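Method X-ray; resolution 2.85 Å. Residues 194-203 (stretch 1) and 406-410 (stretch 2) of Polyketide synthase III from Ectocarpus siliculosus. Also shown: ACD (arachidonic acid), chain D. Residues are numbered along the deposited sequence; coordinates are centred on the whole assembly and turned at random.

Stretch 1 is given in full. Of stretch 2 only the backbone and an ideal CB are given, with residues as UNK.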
ATOM      1  N   CYS A 194      -2.153 -12.253  -3.143  1.00 32.07           N
ATOM      2  CA  CYS A 194      -1.588 -13.363  -2.374  1.00 32.38           C
ATOM      3  C   CYS A 194      -0.062 -13.365  -2.300  1.00 32.37           C
ATOM      4  O   CYS A 194       0.524 -14.224  -1.635  1.00 32.52           O
ATOM      5  CB  CYS A 194      -2.065 -14.696  -2.959  1.00 33.29           C
ATOM      6  SG  CYS A 194      -3.715 -15.212  -2.435  1.00 33.84           S
ATOM      7  N   ALA A 195       0.570 -12.409  -2.980  1.00 32.26           N
ATOM      8  CA  ALA A 195       2.031 -12.339  -3.072  1.00 32.09           C
ATOM      9  C   ALA A 195       2.635 -11.162  -2.308  1.00 31.65           C
ATOM     10  O   ALA A 195       3.851 -10.977  -2.310  1.00 31.62           O
ATOM     11  CB  ALA A 195       2.459 -12.290  -4.535  1.00 32.35           C
ATOM     12  N   ALA A 196       1.784 -10.383  -1.646  1.00 31.64           N
ATOM     13  CA  ALA A 196       2.193  -9.124  -1.013  1.00 31.62           C
ATOM     14  C   ALA A 196       3.231  -9.260   0.115  1.00 31.61           C
ATOM     15  O   ALA A 196       3.854  -8.271   0.504  1.00 31.39           O
ATOM     16  CB  ALA A 196       0.970  -8.346  -0.545  1.00 31.39           C
ATOM     17  N   ALA A 197       3.418 -10.478   0.625  1.00 31.85           N
ATOM     18  CA  ALA A 197       4.497 -10.761   1.576  1.00 32.11           C
ATOM     19  C   ALA A 197       5.871 -10.574   0.928  1.00 32.32           C
ATOM     20  O   ALA A 197       6.827 -10.165   1.587  1.00 32.59           O
ATOM     21  CB  ALA A 197       4.365 -12.164   2.147  1.00 32.27           C
ATOM     22  N   MET A 198       5.959 -10.875  -0.363  1.00 32.39           N
ATOM     23  CA  MET A 198       7.189 -10.668  -1.115  1.00 32.70           C
ATOM     24  C   MET A 198       7.460  -9.172  -1.288  1.00 32.67           C
ATOM     25  O   MET A 198       8.605  -8.724  -1.190  1.00 32.71           O
ATOM     26  CB  MET A 198       7.124 -11.374  -2.477  1.00 32.74           C
ATOM     27  CG  MET A 198       6.690 -12.836  -2.431  1.00 32.86           C
ATOM     28  SD  MET A 198       7.929 -13.997  -1.809  1.00 33.14           S
ATOM     29  CE  MET A 198       7.604 -13.980  -0.048  1.00 33.04           C
ATOM     30  N   ASN A 199       6.399  -8.407  -1.531  1.00 32.67           N
ATOM     31  CA  ASN A 199       6.501  -6.957  -1.686  1.00 32.75           C
ATOM     32  C   ASN A 199       6.890  -6.305  -0.370  1.00 32.89           C
ATOM     33  O   ASN A 199       7.709  -5.386  -0.340  1.00 33.01           O
ATOM     34  CB  ASN A 199       5.188  -6.366  -2.208  1.00 32.66           C
ATOM     35  CG  ASN A 199       4.750  -6.982  -3.524  1.00 32.89           C
ATOM     36  OD1 ASN A 199       4.948  -6.401  -4.589  1.00 32.93           O
ATOM     37  ND2 ASN A 199       4.164  -8.171  -3.459  1.00 32.87           N
ATOM     38  N   GLY A 200       6.300  -6.801   0.715  1.00 33.20           N
ATOM     39  CA  GLY A 200       6.636  -6.364   2.067  1.00 33.37           C
ATOM     40  C   GLY A 200       8.080  -6.672   2.412  1.00 33.76           C
ATOM     41  O   GLY A 200       8.784  -5.826   2.968  1.00 33.97           O
ATOM     42  N   PHE A 201       8.522  -7.885   2.074  1.00 33.92           N
ATOM     43  CA  PHE A 201       9.917  -8.277   2.267  1.00 34.24           C
ATOM     44  C   PHE A 201      10.880  -7.347   1.528  1.00 34.67           C
ATOM     45  O   PHE A 201      11.850  -6.871   2.114  1.00 34.93           O
ATOM     46  CB  PHE A 201      10.151  -9.737   1.861  1.00 33.94           C
ATOM     47  CG  PHE A 201       9.984 -10.720   2.989  1.00 33.80           C
ATOM     48  CD1 PHE A 201      10.671 -10.550   4.191  1.00 33.76           C
ATOM     49  CD2 PHE A 201       9.161 -11.832   2.845  1.00 33.72           C
ATOM     50  CE1 PHE A 201      10.522 -11.457   5.230  1.00 33.69           C
ATOM     51  CE2 PHE A 201       9.008 -12.743   3.881  1.00 33.70           C
ATOM     52  CZ  PHE A 201       9.690 -12.556   5.074  1.00 33.76           C
ATOM     53  N   ARG A 202      10.593  -7.075   0.256  1.00 34.87           N
ATOM     54  CA  ARG A 202      11.416  -6.175  -0.552  1.00 35.29           C
ATOM     55  C   ARG A 202      11.537  -4.799   0.084  1.00 35.32           C
ATOM     56  O   ARG A 202      12.637  -4.262   0.212  1.00 35.54           O
ATOM     57  CB  ARG A 202      10.845  -6.029  -1.962  1.00 35.72           C
ATOM     58  CG  ARG A 202      11.054  -7.235  -2.855  1.00 36.09           C
ATOM     59  CD  ARG A 202      10.844  -6.857  -4.307  1.00 36.51           C
ATOM     60  NE  ARG A 202      10.636  -8.032  -5.144  1.00 37.31           N
ATOM     61  CZ  ARG A 202       9.442  -8.530  -5.452  1.00 37.51           C
ATOM     62  NH1 ARG A 202       8.333  -7.958  -4.995  1.00 37.21           N
ATOM     63  NH2 ARG A 202       9.359  -9.608  -6.221  1.00 38.00           N
ATOM     64  N   ASN A 203      10.397  -4.239   0.480  1.00 35.33           N
ATOM     65  CA  ASN A 203      10.354  -2.923   1.103  1.00 35.39           C
ATOM     66  C   ASN A 203      11.139  -2.855   2.408  1.00 35.45           C
ATOM     67  O   ASN A 203      11.782  -1.844   2.698  1.00 35.53           O
ATOM     68  CB  ASN A 203       8.907  -2.490   1.325  1.00 35.46           C
ATOM     69  CG  ASN A 203       8.268  -1.920   0.073  1.00 35.72           C
ATOM     70  OD1 ASN A 203       8.636  -2.268  -1.050  1.00 35.89           O
ATOM     71  ND2 ASN A 203       7.303  -1.034   0.264  1.00 35.82           N
ATOM     72  N   UNK A 406       4.831 -13.044 -11.012  1.00 34.72           N
ATOM     73  CA  UNK A 406       5.489 -13.960 -10.092  1.00 34.76           C
ATOM     74  C   UNK A 406       6.422 -13.168  -9.179  1.00 34.45           C
ATOM     75  O   UNK A 406       7.208 -12.343  -9.643  1.00 34.33           O
ATOM     76  CB  UNK A 406       6.258 -15.042 -10.853  1.00 34.76           C
ATOM     77  N   UNK A 407       6.310 -13.418  -7.879  1.00 34.38           N
ATOM     78  CA  UNK A 407       7.068 -12.689  -6.868  1.00 34.23           C
ATOM     79  C   UNK A 407       7.829 -13.658  -5.979  1.00 34.11           C
ATOM     80  O   UNK A 407       7.223 -14.507  -5.324  1.00 34.21           O
ATOM     81  CB  UNK A 407       6.142 -11.810  -6.026  1.00 34.23           C
ATOM     82  N   UNK A 408       9.153 -13.523  -5.944  1.00 33.73           N
ATOM     83  CA  UNK A 408       9.982 -14.459  -5.190  1.00 33.68           C
ATOM     84  C   UNK A 408      11.174 -13.864  -4.471  1.00 33.31           C
ATOM     85  O   UNK A 408      11.576 -12.732  -4.743  1.00 33.32           O
ATOM     86  CB  UNK A 408      10.489 -15.547  -6.139  1.00 33.68           C
ATOM     87  N   UNK A 409      11.730 -14.641  -3.543  1.00 33.27           N
ATOM     88  CA  UNK A 409      12.935 -14.268  -2.793  1.00 33.26           C
ATOM     89  C   UNK A 409      13.904 -15.451  -2.709  1.00 33.73           C
ATOM     90  O   UNK A 409      13.485 -16.614  -2.756  1.00 33.90           O
ATOM     91  CB  UNK A 409      12.565 -13.787  -1.389  1.00 33.26           C
ATOM     92  N   UNK A 410      15.193 -15.146  -2.591  1.00 34.04           N
ATOM     93  CA  UNK A 410      16.232 -16.172  -2.527  1.00 34.82           C
ATOM     94  C   UNK A 410      16.970 -16.133  -1.198  1.00 35.15           C
ATOM     95  O   UNK A 410      17.518 -15.098  -0.809  1.00 34.67           O
ATOM     96  CB  UNK A 410      17.224 -15.998  -3.679  1.00 34.82           C
TER
HETATM   97  C1  ACD D1416      -5.833 -14.843  -4.966  0.50 23.54           C
HETATM   98  C2  ACD D1416      -5.833 -13.369  -4.621  0.50 23.41           C
HETATM   99  C3  ACD D1416      -6.545 -13.151  -3.290  0.50 23.15           C
HETATM  100  C4  ACD D1416      -7.306 -11.831  -3.282  0.50 22.89           C
HETATM  101  C5  ACD D1416      -8.323 -11.824  -2.167  0.50 22.63           C
HETATM  102  C6  ACD D1416      -9.122 -10.776  -1.986  0.50 22.29           C
HETATM  103  C7  ACD D1416     -10.122 -10.791  -0.855  0.50 22.03           C
HETATM  104  C8  ACD D1416     -11.400 -11.490  -1.249  0.50 21.82           C
HETATM  105  C9  ACD D1416     -12.143 -12.062  -0.302  0.50 21.65           C
HETATM  106  C10 ACD D1416     -13.432 -12.763  -0.659  0.50 21.55           C
HETATM  107  C11 ACD D1416     -13.345 -14.226  -0.303  0.50 21.41           C
HETATM  108  C12 ACD D1416     -14.319 -14.803   0.395  0.50 21.36           C
HETATM  109  C13 ACD D1416     -14.221 -16.271   0.738  0.50 21.44           C
HETATM  110  C14 ACD D1416     -14.498 -16.498   2.205  0.50 21.57           C
HETATM  111  C15 ACD D1416     -14.280 -17.700   2.733  0.50 21.69           C
HETATM  112  C16 ACD D1416     -14.550 -17.962   4.195  0.50 21.75           C
HETATM  113  C17 ACD D1416     -15.976 -18.476   4.355  0.50 21.97           C
HETATM  114  C18 ACD D1416     -16.027 -19.963   4.687  0.50 22.05           C
HETATM  115  C19 ACD D1416     -17.170 -20.626   3.930  0.50 22.22           C
HETATM  116  C20 ACD D1416     -17.415 -22.032   4.428  0.50 22.33           C
HETATM  117  O1  ACD D1416      -4.765 -15.376  -5.345  0.50 23.54           O

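Residues 406-410 run as an extended strand past the helix of stretch 1, at 49° to it and with a closest axial approach of 7.6 Å. Side chains therefore alternate toward and away from the helix, and, crossing at 49°, the strand meets chiefly M198, F201 and R202 of the helix, together with A195.

Position 406 has its CA-to-CB bond directed away from the helix, and nothing of stretch 1 lies within 5.5 Å of the ideal CB. Phi and psi of -105/131 are ordinary for a strand, so the helix sets no preference here. The residue is A406.

Position 407 is where the backbones come closest, its CA 6.1 Å from the CA of M198. The CA-to-CB bond points toward the helix, and the ideal CB sits 3.7 Å from M198 CB and 4.0 Å from A195 CB, so the beta carbon already packs against both residues. Beyond it are polar groups: the amide of N199 and the guanidinium of R202, whose NH2 is 3.9 Å from the ideal CB. A slim chain with a polar or acidic end would suit, such as glutamine or glutamate, and the positive charge favours the acid. The residue is E407. Its methylene CG lies 3.3 Å from R202 NH2, near the plane of the guanidinium, and 4.1 Å from N199 ND2. OE2 forms a long salt bridge with R202 NH2, 3.9 Å apart, while OE1 is hydrogen-bonded elsewhere in the structure. The backbone contributes too, with E407 O 3.4 Å from M198 CG.

At position 408 the CA-to-CB bond points away, and the nearest atom of stretch 1 to the ideal CB is M198 SD at 5.3 Å. Phi and psi of -142/165 are open to most residues, so the helix leaves the choice wide. The residue is G408; its bare CA packs 4.0 Å from M198 SD, and its N lies 3.9 Å from R202 NH2.

Position 409 points toward the helix again, its ideal CB 4.7 Å from M198 SD, with the ring of F201 farther out. This apolar setting would suit valine, isoleucine, leucine or methionine; the beta-branched pair also favours extended backbone. The residue is I409, with chi1 p and chi2 t. CG1 lies 4.0 Å from M198 SD, and CD1 reaches to 4.3 Å from F201 CD2, so the longer branch bridges the thioether and the ring.

Position 410 is out of reach of the helix, which gives no guidance. The residue is L410.

Stretch 2 406-410: AEGIL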
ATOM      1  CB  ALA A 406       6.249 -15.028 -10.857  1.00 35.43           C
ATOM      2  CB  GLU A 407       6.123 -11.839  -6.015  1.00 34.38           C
ATOM      3  CG  GLU A 407       6.148 -10.347  -6.319  1.00 34.92           C
ATOM      4  CD  GLU A 407       5.554  -9.992  -7.669  1.00 35.38           C
ATOM      5  OE1 GLU A 407       4.517 -10.582  -8.046  1.00 35.56           O
ATOM      6  OE2 GLU A 407       6.118  -9.103  -8.344  1.00 35.84           O
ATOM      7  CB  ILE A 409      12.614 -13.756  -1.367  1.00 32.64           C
ATOM      8  CG1 ILE A 409      11.670 -14.724  -0.636  1.00 32.53           C
ATOM      9  CG2 ILE A 409      12.040 -12.344  -1.419  1.00 32.10           C
ATOM     10  CD1 ILE A 409      11.733 -14.645   0.875  1.00 32.37           C
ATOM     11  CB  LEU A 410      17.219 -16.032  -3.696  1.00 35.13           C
ATOM     12  CG  LEU A 410      18.433 -16.966  -3.799  1.00 35.51           C
ATOM     13  CD1 LEU A 410      18.033 -18.433  -3.844  1.00 35.96           C
ATOM     14  CD2 LEU A 410      19.268 -16.611  -5.018  1.00 35.76           C
TER
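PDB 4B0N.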